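Local coordinates for YusO protein (Bacillus subtilis, PDB 1S3J), which represses the multidrug resistance operon mdtRP by binding directly to its promoter region, as a homodimeric transcriptional regulator of the MarR family, at the interface of chains A and B. Numbering follows the deposited sequence. Chains: chain A/B, YusO protein.

Contact 1: the interface of chains A and B. Residues chain A 7, 11, 14; chain B 120, 128-129, 132, 135.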
ATOM      1  N   LEU A   7      12.598  12.572  13.128  1.00 52.80           N
ATOM      2  CA  LEU A   7      13.029  12.080  11.817  1.00 52.13           C
ATOM      3  C   LEU A   7      12.037  11.068  11.225  1.00 51.57           C
ATOM      4  O   LEU A   7      11.777  11.068  10.023  1.00 50.28           O
ATOM      5  CB  LEU A   7      14.438  11.468  11.899  1.00 52.05           C
ATOM      6  CG  LEU A   7      15.107  11.113  10.559  1.00 52.03           C
ATOM      7  CD1 LEU A   7      15.302  12.360   9.671  1.00 52.05           C
ATOM      8  CD2 LEU A   7      16.428  10.412  10.788  1.00 52.02           C
ATOM      9  N   ILE A  11       9.590  11.709   7.831  1.00 37.99           N
ATOM     10  CA  ILE A  11       9.535  10.714   6.780  1.00 37.56           C
ATOM     11  C   ILE A  11       8.139  10.191   6.577  1.00 37.37           C
ATOM     12  O   ILE A  11       7.700  10.047   5.442  1.00 37.44           O
ATOM     13  CB  ILE A  11      10.476   9.540   7.081  1.00 37.65           C
ATOM     14  CG1 ILE A  11      11.913   9.976   6.865  1.00 37.92           C
ATOM     15  CG2 ILE A  11      10.150   8.345   6.183  1.00 37.81           C
ATOM     16  CD1 ILE A  11      12.955   8.909   7.182  1.00 39.46           C
ATOM     17  N   SER A  14       6.199  12.612   4.753  1.00 33.69           N
ATOM     18  CA  SER A  14       6.631  12.617   3.353  1.00 33.36           C
ATOM     19  C   SER A  14       6.069  11.398   2.611  1.00 32.36           C
ATOM     20  O   SER A  14       5.414  11.550   1.599  1.00 31.30           O
ATOM     21  CB  SER A  14       8.158  12.648   3.234  1.00 33.24           C
ATOM     22  OG  SER A  14       8.722  13.755   3.924  1.00 33.56           O
TER
ATOM     23  N   LEU B 120      13.649   0.822   8.212  1.00 43.08           N
ATOM     24  CA  LEU B 120      14.661   1.863   8.206  1.00 42.37           C
ATOM     25  C   LEU B 120      15.890   1.523   9.050  1.00 41.67           C
ATOM     26  O   LEU B 120      16.967   2.085   8.832  1.00 42.01           O
ATOM     27  CB  LEU B 120      14.048   3.182   8.692  1.00 42.58           C
ATOM     28  CG  LEU B 120      12.880   3.834   7.907  1.00 44.71           C
ATOM     29  CD1 LEU B 120      13.018   5.352   7.817  1.00 45.84           C
ATOM     30  CD2 LEU B 120      12.660   3.278   6.498  1.00 46.42           C
HETATM   31  N   MSE B 128      19.568   7.139   6.219  1.00 28.86           N
HETATM   32  CA  MSE B 128      18.338   7.674   6.828  1.00 29.56           C
HETATM   33  C   MSE B 128      18.147   9.152   6.534  1.00 29.34           C
HETATM   34  O   MSE B 128      17.019   9.577   6.221  1.00 28.27           O
HETATM   35  CB  MSE B 128      18.340   7.507   8.349  0.61 29.97           C
HETATM   36  CG  MSE B 128      18.102   6.119   8.854  0.61 32.05           C
HETATM   37 SE   MSE B 128      17.983   6.165  10.818  0.39 36.78          SE
HETATM   38  CE  MSE B 128      19.243   4.746  11.262  0.61 37.40           C
ATOM     39  N   LEU B 129      19.228   9.939   6.664  1.00 28.77           N
ATOM     40  CA  LEU B 129      19.140  11.393   6.447  1.00 28.62           C
ATOM     41  C   LEU B 129      18.956  11.723   4.979  1.00 27.49           C
ATOM     42  O   LEU B 129      18.260  12.671   4.651  1.00 27.72           O
ATOM     43  CB  LEU B 129      20.356  12.131   7.016  1.00 29.21           C
ATOM     44  CG  LEU B 129      20.345  12.233   8.555  1.00 31.64           C
ATOM     45  CD1 LEU B 129      21.749  12.253   9.177  1.00 32.27           C
ATOM     46  CD2 LEU B 129      19.540  13.473   9.000  1.00 33.49           C
ATOM     47  N   ALA B 132      15.293  10.895   4.197  1.00 25.02           N
ATOM     48  CA  ALA B 132      14.398  11.927   4.711  1.00 25.21           C
ATOM     49  C   ALA B 132      14.402  13.131   3.779  1.00 26.23           C
ATOM     50  O   ALA B 132      13.347  13.609   3.377  1.00 26.32           O
ATOM     51  CB  ALA B 132      14.804  12.335   6.107  1.00 25.41           C
ATOM     52  N   THR B 135      12.691  12.070   0.300  1.00 24.28           N
ATOM     53  CA  THR B 135      11.238  11.935   0.397  1.00 24.42           C
ATOM     54  C   THR B 135      10.549  13.268   0.616  1.00 24.81           C
ATOM     55  O   THR B 135       9.524  13.528  -0.007  1.00 24.78           O
ATOM     56  CB  THR B 135      10.815  10.970   1.498  1.00 23.76           C
ATOM     57  OG1 THR B 135      11.481  11.288   2.718  1.00 24.40           O
ATOM     58  CG2 THR B 135      11.252   9.554   1.169  1.00 23.98           C
TER
HETATM   59  O   HOH W   1      11.001  13.125   4.974  1.00 30.40           O
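A:Leu7 turns its CG away from its own N (chi1 -171°) and sets CD1 on the methyl group of B:Ala132, and A:Ile11, its CG1 turned away from its own carbonyl carbon (chi1 -73°), extends the ethyl arm into the same patch. The evidence for hydrophobic packing is a short series of carbon contacts. A:Leu7 CD1 lies 3.6 Å from B:Ala132 CB, and that same methyl meets A:Ile11 CG1 at 3.8 Å, so one small side chain receives two branched ones. Beyond it, A:Ile11 and B:Leu120 approach tip to tip, CD1 to CD1 at 3.6 Å. B:Met128, a selenomethionine, and B:Leu129 border the patch more loosely.

One helical turn further along, A:Ser14 CB rests 3.6 Å from B:Thr135 CB. Their hydroxyls are joined by water 1, which is 2.6 Å from A:Ser14 OG and 2.9 Å from B:Thr135 OG1. The water also meets the carbonyl O of B:Ala132. That oxygen accepts a hydrogen bond from B:Thr135 OG1 (3.1 Å), with the donor above the carbonyl plane, which probably helps to hold the hydroxyl beside the water.

The patch joins helix 4-32 of chain A to helix 125-141 and the end of helix 99-120 of chain B and so helps to hold the repressor as a homodimer.

Contact 2: the interface of chains A and B. Residues chain A 135-136, 138-139; chain B 11, 14-15, 18.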
ATOM      1  N   THR A 135      16.882   2.344  -1.993  1.00 24.55           N
ATOM      2  CA  THR A 135      15.723   1.505  -2.263  1.00 25.50           C
ATOM      3  C   THR A 135      16.127   0.049  -2.546  1.00 25.86           C
ATOM      4  O   THR A 135      15.441  -0.871  -2.081  1.00 25.61           O
ATOM      5  CB  THR A 135      14.890   2.012  -3.419  1.00 25.59           C
ATOM      6  OG1 THR A 135      15.737   2.293  -4.533  1.00 25.75           O
ATOM      7  CG2 THR A 135      14.181   3.327  -3.067  1.00 26.88           C
ATOM      8  N   ALA A 136      17.228  -0.141  -3.277  1.00 25.80           N
ATOM      9  CA  ALA A 136      17.771  -1.470  -3.544  1.00 26.34           C
ATOM     10  C   ALA A 136      18.200  -2.152  -2.241  1.00 26.19           C
ATOM     11  O   ALA A 136      17.861  -3.306  -2.004  1.00 26.25           O
ATOM     12  CB  ALA A 136      18.951  -1.404  -4.533  1.00 26.43           C
ATOM     13  N   LEU A 138      17.102  -1.419   0.852  1.00 28.70           N
ATOM     14  CA  LEU A 138      15.904  -1.706   1.638  1.00 29.59           C
ATOM     15  C   LEU A 138      15.169  -2.923   1.080  1.00 30.32           C
ATOM     16  O   LEU A 138      14.667  -3.740   1.833  1.00 29.62           O
ATOM     17  CB  LEU A 138      14.950  -0.504   1.642  1.00 29.75           C
ATOM     18  CG  LEU A 138      15.372   0.760   2.368  1.00 28.78           C
ATOM     19  CD1 LEU A 138      14.371   1.909   2.080  1.00 31.51           C
ATOM     20  CD2 LEU A 138      15.431   0.480   3.818  1.00 31.48           C
ATOM     21  N   ALA A 139      15.090  -3.022  -0.244  1.00 31.64           N
ATOM     22  CA  ALA A 139      14.339  -4.096  -0.886  1.00 32.69           C
ATOM     23  C   ALA A 139      15.040  -5.460  -0.672  1.00 34.53           C
ATOM     24  O   ALA A 139      14.367  -6.475  -0.453  1.00 35.25           O
ATOM     25  CB  ALA A 139      14.168  -3.817  -2.339  1.00 32.51           C
TER
ATOM     26  N   ILE B  11      14.699   1.902  -9.405  1.00 37.35           N
ATOM     27  CA  ILE B  11      14.061   2.499  -8.244  1.00 37.01           C
ATOM     28  C   ILE B  11      12.617   2.043  -8.176  1.00 37.40           C
ATOM     29  O   ILE B  11      12.152   1.618  -7.124  1.00 37.24           O
ATOM     30  CB  ILE B  11      14.153   4.030  -8.305  1.00 36.90           C
ATOM     31  CG1 ILE B  11      15.558   4.489  -7.893  1.00 35.57           C
ATOM     32  CG2 ILE B  11      13.088   4.673  -7.409  1.00 36.98           C
ATOM     33  CD1 ILE B  11      15.955   5.816  -8.429  1.00 33.33           C
ATOM     34  N   SER B  14      12.404  -1.584  -7.069  1.00 35.06           N
ATOM     35  CA  SER B  14      12.672  -1.689  -5.635  1.00 34.06           C
ATOM     36  C   SER B  14      11.468  -1.184  -4.815  1.00 33.81           C
ATOM     37  O   SER B  14      11.077  -1.818  -3.835  1.00 33.24           O
ATOM     38  CB  SER B  14      13.948  -0.939  -5.260  1.00 33.53           C
ATOM     39  OG  SER B  14      15.037  -1.354  -6.065  1.00 32.46           O
ATOM     40  N   LEU B  15      10.864  -0.070  -5.231  1.00 33.91           N
ATOM     41  CA  LEU B  15       9.706   0.487  -4.523  1.00 34.12           C
ATOM     42  C   LEU B  15       8.527  -0.457  -4.602  1.00 34.85           C
ATOM     43  O   LEU B  15       7.816  -0.643  -3.610  1.00 35.11           O
ATOM     44  CB  LEU B  15       9.307   1.864  -5.065  1.00 33.82           C
ATOM     45  CG  LEU B  15      10.335   2.959  -4.788  1.00 33.44           C
ATOM     46  CD1 LEU B  15       9.978   4.257  -5.503  1.00 34.68           C
ATOM     47  CD2 LEU B  15      10.477   3.211  -3.310  1.00 33.81           C
ATOM     48  N   LEU B  18       9.098  -3.286  -2.255  1.00 34.24           N
ATOM     49  CA  LEU B  18       8.999  -2.828  -0.886  1.00 34.28           C
ATOM     50  C   LEU B  18       7.515  -2.675  -0.506  1.00 35.46           C
ATOM     51  O   LEU B  18       7.070  -3.251   0.466  1.00 35.28           O
ATOM     52  CB  LEU B  18       9.755  -1.521  -0.673  1.00 33.61           C
ATOM     53  CG  LEU B  18      11.283  -1.612  -0.448  1.00 31.63           C
ATOM     54  CD1 LEU B  18      11.917  -0.248  -0.575  1.00 28.96           C
ATOM     55  CD2 LEU B  18      11.600  -2.182   0.898  1.00 30.45           C
TER
HETATM   56  O   HOH W   2      16.750   0.605  -6.844  1.00 29.52           O
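Van der Waals packing joins A:Thr135, A:Leu138 and A:Ala139 to B:Ser14, B:Leu15 and B:Leu18. The methyl CG2 of A:Thr135 meets B:Leu15 CD2 at 3.7 Å, the two side chains crossing obliquely. The threonine CB sits 3.6 Å from B:Ser14 CB, which also lies 3.5 Å from the backbone O of A:Thr135. Further along, B:Leu18 uses both methyls: CD1 meets the side-chain CB of A:Leu138 (3.8 Å), whereas CD2 lies against the backbone O of A:Leu138 (3.6 Å). The CA of A:Ala139 also touches CD2, so this leucine packs partly against main chain.

Polar linkage runs through solvent. Water 2 lies 3.0 Å from A:Thr135 OG1 and 2.7 Å from B:Ser14 OG, bridging the two hydroxyls. The chi1 of 49° places the threonine OG1 between its own N and carbonyl carbon, while the serine OG is anti to its carbonyl carbon (chi1 -53°); these settings bring both oxygens to the water.

In the fold, the patch lies where the C-terminal helix 125-143 of chain A runs against the N-terminal helix 4-33 of chain B, within the helical dimerisation region of this MarR-family protein.

Contact 3: the interface of chains A and B. Residues chain A 134, 137-138, 141; chain B 119, 122-123, 127.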
ATOM      1  N   ILE A 134      19.622   3.264  -1.774  1.00 24.94           N
ATOM      2  CA  ILE A 134      18.778   3.095  -0.588  1.00 24.46           C
ATOM      3  C   ILE A 134      17.568   2.174  -0.870  1.00 24.55           C
ATOM      4  O   ILE A 134      17.258   1.315  -0.071  1.00 24.56           O
ATOM      5  CB  ILE A 134      18.339   4.483  -0.094  1.00 24.43           C
ATOM      6  CG1 ILE A 134      19.553   5.266   0.433  1.00 25.62           C
ATOM      7  CG2 ILE A 134      17.270   4.409   0.947  1.00 25.30           C
ATOM      8  CD1 ILE A 134      19.266   6.754   0.631  1.00 24.58           C
ATOM      9  N   LYS A 137      18.896  -1.428  -1.387  1.00 25.78           N
ATOM     10  CA  LYS A 137      19.300  -1.962  -0.102  1.00 26.92           C
ATOM     11  C   LYS A 137      18.101  -2.297   0.812  1.00 28.29           C
ATOM     12  O   LYS A 137      18.080  -3.348   1.473  1.00 28.86           O
ATOM     13  CB  LYS A 137      20.220  -0.965   0.596  1.00 26.95           C
ATOM     14  CG  LYS A 137      20.645  -1.384   1.969  1.00 26.51           C
ATOM     15  CD  LYS A 137      21.758  -0.482   2.490  1.00 28.05           C
ATOM     16  CE  LYS A 137      22.240  -0.921   3.885  1.00 28.87           C
ATOM     17  NZ  LYS A 137      23.090   0.139   4.524  1.00 29.78           N
ATOM     18  N   LEU A 138      17.102  -1.419   0.852  1.00 28.70           N
ATOM     19  CA  LEU A 138      15.904  -1.706   1.638  1.00 29.59           C
ATOM     20  C   LEU A 138      15.169  -2.923   1.080  1.00 30.32           C
ATOM     21  O   LEU A 138      14.667  -3.740   1.833  1.00 29.62           O
ATOM     22  CB  LEU A 138      14.950  -0.504   1.642  1.00 29.75           C
ATOM     23  CG  LEU A 138      15.372   0.760   2.368  1.00 28.78           C
ATOM     24  CD1 LEU A 138      14.371   1.909   2.080  1.00 31.51           C
ATOM     25  CD2 LEU A 138      15.431   0.480   3.818  1.00 31.48           C
ATOM     26  N   ALA A 141      17.152  -6.195   1.964  1.00 38.20           N
ATOM     27  CA  ALA A 141      17.025  -6.544   3.376  1.00 39.62           C
ATOM     28  C   ALA A 141      15.621  -7.070   3.712  1.00 41.23           C
ATOM     29  O   ALA A 141      15.490  -7.967   4.538  1.00 41.50           O
ATOM     30  CB  ALA A 141      17.342  -5.371   4.238  1.00 39.33           C
TER
ATOM     31  N   TYR B 119      11.993  -1.297   8.788  1.00 44.36           N
ATOM     32  CA  TYR B 119      12.491  -1.167   7.421  1.00 44.52           C
ATOM     33  C   TYR B 119      13.647  -0.174   7.343  1.00 44.02           C
ATOM     34  O   TYR B 119      14.546  -0.348   6.537  1.00 45.41           O
ATOM     35  CB  TYR B 119      11.373  -0.781   6.444  1.00 44.90           C
ATOM     36  CG  TYR B 119      10.531  -1.951   6.029  1.00 45.44           C
ATOM     37  CD1 TYR B 119       9.432  -2.323   6.769  1.00 45.79           C
ATOM     38  CD2 TYR B 119      10.854  -2.702   4.902  1.00 47.21           C
ATOM     39  CE1 TYR B 119       8.664  -3.407   6.409  1.00 48.83           C
ATOM     40  CE2 TYR B 119      10.087  -3.787   4.518  1.00 47.09           C
ATOM     41  CZ  TYR B 119       8.999  -4.143   5.273  1.00 49.49           C
ATOM     42  OH  TYR B 119       8.220  -5.222   4.898  1.00 52.16           O
ATOM     43  N   PHE B 122      17.545  -0.951   8.754  1.00 35.32           N
ATOM     44  CA  PHE B 122      18.475  -1.513   7.792  1.00 34.77           C
ATOM     45  C   PHE B 122      19.432  -0.472   7.196  1.00 33.12           C
ATOM     46  O   PHE B 122      20.383  -0.842   6.526  1.00 33.08           O
ATOM     47  CB  PHE B 122      17.728  -2.157   6.637  1.00 35.69           C
ATOM     48  CG  PHE B 122      16.784  -3.266   7.046  1.00 40.20           C
ATOM     49  CD1 PHE B 122      17.217  -4.303   7.863  1.00 43.77           C
ATOM     50  CD2 PHE B 122      15.474  -3.284   6.591  1.00 43.73           C
ATOM     51  CE1 PHE B 122      16.371  -5.322   8.234  1.00 43.84           C
ATOM     52  CE2 PHE B 122      14.618  -4.318   6.963  1.00 45.95           C
ATOM     53  CZ  PHE B 122      15.080  -5.337   7.792  1.00 44.57           C
ATOM     54  N   LEU B 123      19.172   0.813   7.436  1.00 30.68           N
ATOM     55  CA  LEU B 123      19.940   1.884   6.852  1.00 29.60           C
ATOM     56  C   LEU B 123      20.866   2.440   7.905  1.00 28.93           C
ATOM     57  O   LEU B 123      20.573   2.359   9.077  1.00 28.54           O
ATOM     58  CB  LEU B 123      19.015   3.007   6.352  1.00 28.71           C
ATOM     59  CG  LEU B 123      17.938   2.704   5.317  1.00 27.73           C
ATOM     60  CD1 LEU B 123      17.141   3.997   4.915  1.00 27.28           C
ATOM     61  CD2 LEU B 123      18.542   2.046   4.106  1.00 27.59           C
ATOM     62  N   GLU B 127      22.309   7.277   5.500  1.00 27.51           N
ATOM     63  CA  GLU B 127      21.280   6.891   4.531  1.00 27.91           C
ATOM     64  C   GLU B 127      19.880   7.316   4.944  1.00 27.68           C
ATOM     65  O   GLU B 127      19.113   7.806   4.127  1.00 26.88           O
ATOM     66  CB  GLU B 127      21.323   5.392   4.286  1.00 27.80           C
ATOM     67  CG  GLU B 127      22.615   4.941   3.623  1.00 28.33           C
ATOM     68  CD  GLU B 127      22.797   3.437   3.674  1.00 28.92           C
ATOM     69  OE1 GLU B 127      22.361   2.807   4.640  1.00 29.99           O
ATOM     70  OE2 GLU B 127      23.388   2.883   2.743  1.00 30.68           O
TER
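Helix 125-143 of chain A meets three consecutive pieces of chain B: the end of helix 99-120, the loop bearing B:Phe122 and B:Leu123, and the start of helix 125-141. A:Lys137 reaches across to B:Glu127, the two side chains crossing at about a right angle. The lysine chain leaves with CG anti to the backbone N (chi1 177°) and stays extended, which carries NZ to 2.8 Å from the carboxylate OE1 in a hydrogen-bonded salt bridge. OE1 uses its syn lone pair, on the side of OE2; the second link, NZ to OE2 at 3.3 Å, is weak.

Apolar contacts flank this charged pair. The methyl of A:Ala141 lies over one face of the B:Phe122 ring, 3.6 Å from its centroid and offset toward the rim, in a CH-pi contact. A:Leu138 directs CD2 at B:Leu123 CD2, 3.5 Å away and tighter than usual van der Waals contact, and these side chains also cross nearly perpendicularly. A:Ile134 continues the row, CG2 lying 4.0 Å from B:Leu123 CD1, while its CD1 approaches the backbone O of B:Glu127 (3.7 Å).

By combining a directional charged link with aromatic and aliphatic packing, the site ties the C-terminal helix of one subunit to the turn between the partner's last two helices and supports the dimer.

Contact 4: the interface of chains A and B. Residues chain A 14, 17-18, 21, 119; chain B 135, 138-139, 142.
Aliphatic packing centres on A:Leu18, whose CD2 lies on the backbone between B:Leu138 and B:Ala139, 3.4 Å from B:Ala139 N and 3.6 Å from B:Ala139 CA. Its other methyl, CD1, faces B:Thr135 O at 3.7 Å. The A:Leu18 and B:Leu138 side chains cross at about a right angle, with B:Leu138 CB 3.8 Å from A:Leu18 CD2. The methyl of B:Ala139 looks toward A:Ser14, its CB 3.9 Å from the backbone O of that residue, and A:Ala17 lies nearby at the edge of the patch.

Aromatic contact comes from A:Tyr119 at the end of helix 99-120. The CE1 and CD1 positions along one side of its ring meet B:Ala142 CB, CE1 being 3.4 Å away. With CG anti to the carbonyl carbon (chi1 -63°), this side of the ring comes beside the methyl, which lies obliquely beyond the rim.

In polar terms, the water already bridging A:Ser14 and B:Thr135 (water 3 here) closes one end of the patch.

Chain packing at the other end comes from A:Lys21: bends at chi3 (-76°) and chi4 (-70°) fold its aliphatic chain beside the last modelled residue of chain B, with CE 3.5 Å from B:Ala142 O and the amino NZ 3.7 Å from that oxygen, a contact rather than a hydrogen bond.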
ATOM      1  N   SER A  14       6.199  12.612   4.753  1.00 33.69           N
ATOM      2  CA  SER A  14       6.631  12.617   3.353  1.00 33.36           C
ATOM      3  C   SER A  14       6.069  11.398   2.611  1.00 32.36           C
ATOM      4  O   SER A  14       5.414  11.550   1.599  1.00 31.30           O
ATOM      5  CB  SER A  14       8.158  12.648   3.234  1.00 33.24           C
ATOM      6  OG  SER A  14       8.722  13.755   3.924  1.00 33.56           O
ATOM      7  N   ALA A  17       2.278  11.519   2.058  1.00 35.47           N
ATOM      8  CA  ALA A  17       1.842  12.431   1.019  1.00 34.39           C
ATOM      9  C   ALA A  17       2.163  11.842  -0.352  1.00 34.10           C
ATOM     10  O   ALA A  17       1.401  12.009  -1.280  1.00 33.57           O
ATOM     11  CB  ALA A  17       2.504  13.776   1.177  1.00 34.33           C
ATOM     12  N   LEU A  18       3.300  11.168  -0.489  1.00 33.84           N
ATOM     13  CA  LEU A  18       3.670  10.597  -1.786  1.00 33.61           C
ATOM     14  C   LEU A  18       2.687   9.495  -2.161  1.00 34.27           C
ATOM     15  O   LEU A  18       2.217   9.443  -3.292  1.00 33.50           O
ATOM     16  CB  LEU A  18       5.127  10.106  -1.788  1.00 33.34           C
ATOM     17  CG  LEU A  18       6.144  11.265  -1.740  1.00 31.78           C
ATOM     18  CD1 LEU A  18       7.503  10.787  -1.457  1.00 33.13           C
ATOM     19  CD2 LEU A  18       6.139  12.016  -3.038  1.00 32.27           C
ATOM     20  N   LYS A  21      -0.805  10.521  -3.163  1.00 42.23           N
ATOM     21  CA  LYS A  21      -0.697  11.146  -4.482  1.00 42.29           C
ATOM     22  C   LYS A  21      -0.401  10.149  -5.606  1.00 42.21           C
ATOM     23  O   LYS A  21      -0.814  10.358  -6.751  1.00 42.28           O
ATOM     24  CB  LYS A  21       0.416  12.188  -4.447  1.00 42.64           C
ATOM     25  CG  LYS A  21       0.043  13.530  -5.030  1.00 44.99           C
ATOM     26  CD  LYS A  21       1.232  14.504  -4.923  1.00 48.21           C
ATOM     27  CE  LYS A  21       1.447  15.074  -3.499  1.00 49.47           C
ATOM     28  NZ  LYS A  21       0.374  16.027  -3.075  1.00 51.34           N
ATOM     29  N   TYR A 119       7.918  12.120 -10.712  1.00 39.04           N
ATOM     30  CA  TYR A 119       8.365  12.524  -9.389  1.00 38.31           C
ATOM     31  C   TYR A 119       9.881  12.487  -9.302  1.00 37.21           C
ATOM     32  O   TYR A 119      10.488  13.450  -8.885  1.00 37.43           O
ATOM     33  CB  TYR A 119       7.729  11.666  -8.306  1.00 38.22           C
ATOM     34  CG  TYR A 119       6.237  11.794  -8.253  1.00 38.39           C
ATOM     35  CD1 TYR A 119       5.622  12.689  -7.389  1.00 40.92           C
ATOM     36  CD2 TYR A 119       5.432  11.019  -9.071  1.00 39.74           C
ATOM     37  CE1 TYR A 119       4.229  12.804  -7.360  1.00 42.25           C
ATOM     38  CE2 TYR A 119       4.056  11.125  -9.049  1.00 39.74           C
ATOM     39  CZ  TYR A 119       3.458  12.013  -8.203  1.00 42.62           C
ATOM     40  OH  TYR A 119       2.084  12.099  -8.188  1.00 45.03           O
TER
ATOM     41  N   THR B 135      12.691  12.070   0.300  1.00 24.28           N
ATOM     42  CA  THR B 135      11.238  11.935   0.397  1.00 24.42           C
ATOM     43  C   THR B 135      10.549  13.268   0.616  1.00 24.81           C
ATOM     44  O   THR B 135       9.524  13.528  -0.007  1.00 24.78           O
ATOM     45  CB  THR B 135      10.815  10.970   1.498  1.00 23.76           C
ATOM     46  OG1 THR B 135      11.481  11.288   2.718  1.00 24.40           O
ATOM     47  CG2 THR B 135      11.252   9.554   1.169  1.00 23.98           C
ATOM     48  N   LEU B 138      10.521  15.131  -2.825  1.00 29.37           N
ATOM     49  CA  LEU B 138       9.567  14.520  -3.741  1.00 30.10           C
ATOM     50  C   LEU B 138       8.099  14.860  -3.345  1.00 31.72           C
ATOM     51  O   LEU B 138       7.254  15.136  -4.218  1.00 31.78           O
ATOM     52  CB  LEU B 138       9.775  13.019  -3.810  1.00 29.37           C
ATOM     53  CG  LEU B 138      11.068  12.483  -4.435  1.00 29.25           C
ATOM     54  CD1 LEU B 138      11.129  10.984  -4.317  1.00 29.57           C
ATOM     55  CD2 LEU B 138      11.145  12.841  -5.902  1.00 31.69           C
ATOM     56  N   ALA B 139       7.817  14.861  -2.048  1.00 32.86           N
ATOM     57  CA  ALA B 139       6.501  15.240  -1.515  1.00 34.70           C
ATOM     58  C   ALA B 139       6.114  16.707  -1.812  1.00 36.95           C
ATOM     59  O   ALA B 139       4.980  16.968  -2.187  1.00 36.63           O
ATOM     60  CB  ALA B 139       6.452  14.966   0.003  1.00 34.27           C
ATOM     61  N   ALA B 142       5.522  17.621  -6.291  1.00 50.73           N
ATOM     62  CA  ALA B 142       4.253  17.377  -6.933  1.00 51.81           C
ATOM     63  C   ALA B 142       3.162  17.179  -5.880  1.00 52.47           C
ATOM     64  O   ALA B 142       1.977  17.230  -6.208  1.00 52.90           O
ATOM     65  CB  ALA B 142       4.360  16.164  -7.854  1.00 52.26           C
TER
HETATM   66  O   HOH W   3      11.001  13.125   4.974  1.00 30.40           O

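Contacts 1 and 4 have C-alpha centres about 12 Å apart, share A:Ser14 and B:Thr135, and follow one pairing of helix 4-32 of chain A with helix 125-141 of chain B. Contact 2 presents the corresponding pairing with the chains exchanged, about 14 Å from contact 1 and 16 Å from contact 4. Contact 3 is about 8 Å from contact 2, with which it shares A:Leu138, but 19 Å from contact 4. Both terminal helices of each subunit thus engage the partner around the two-fold axis, giving an interlocked dimer that probably sets the relative placement of the two winged helix-turn-helix DNA-binding regions.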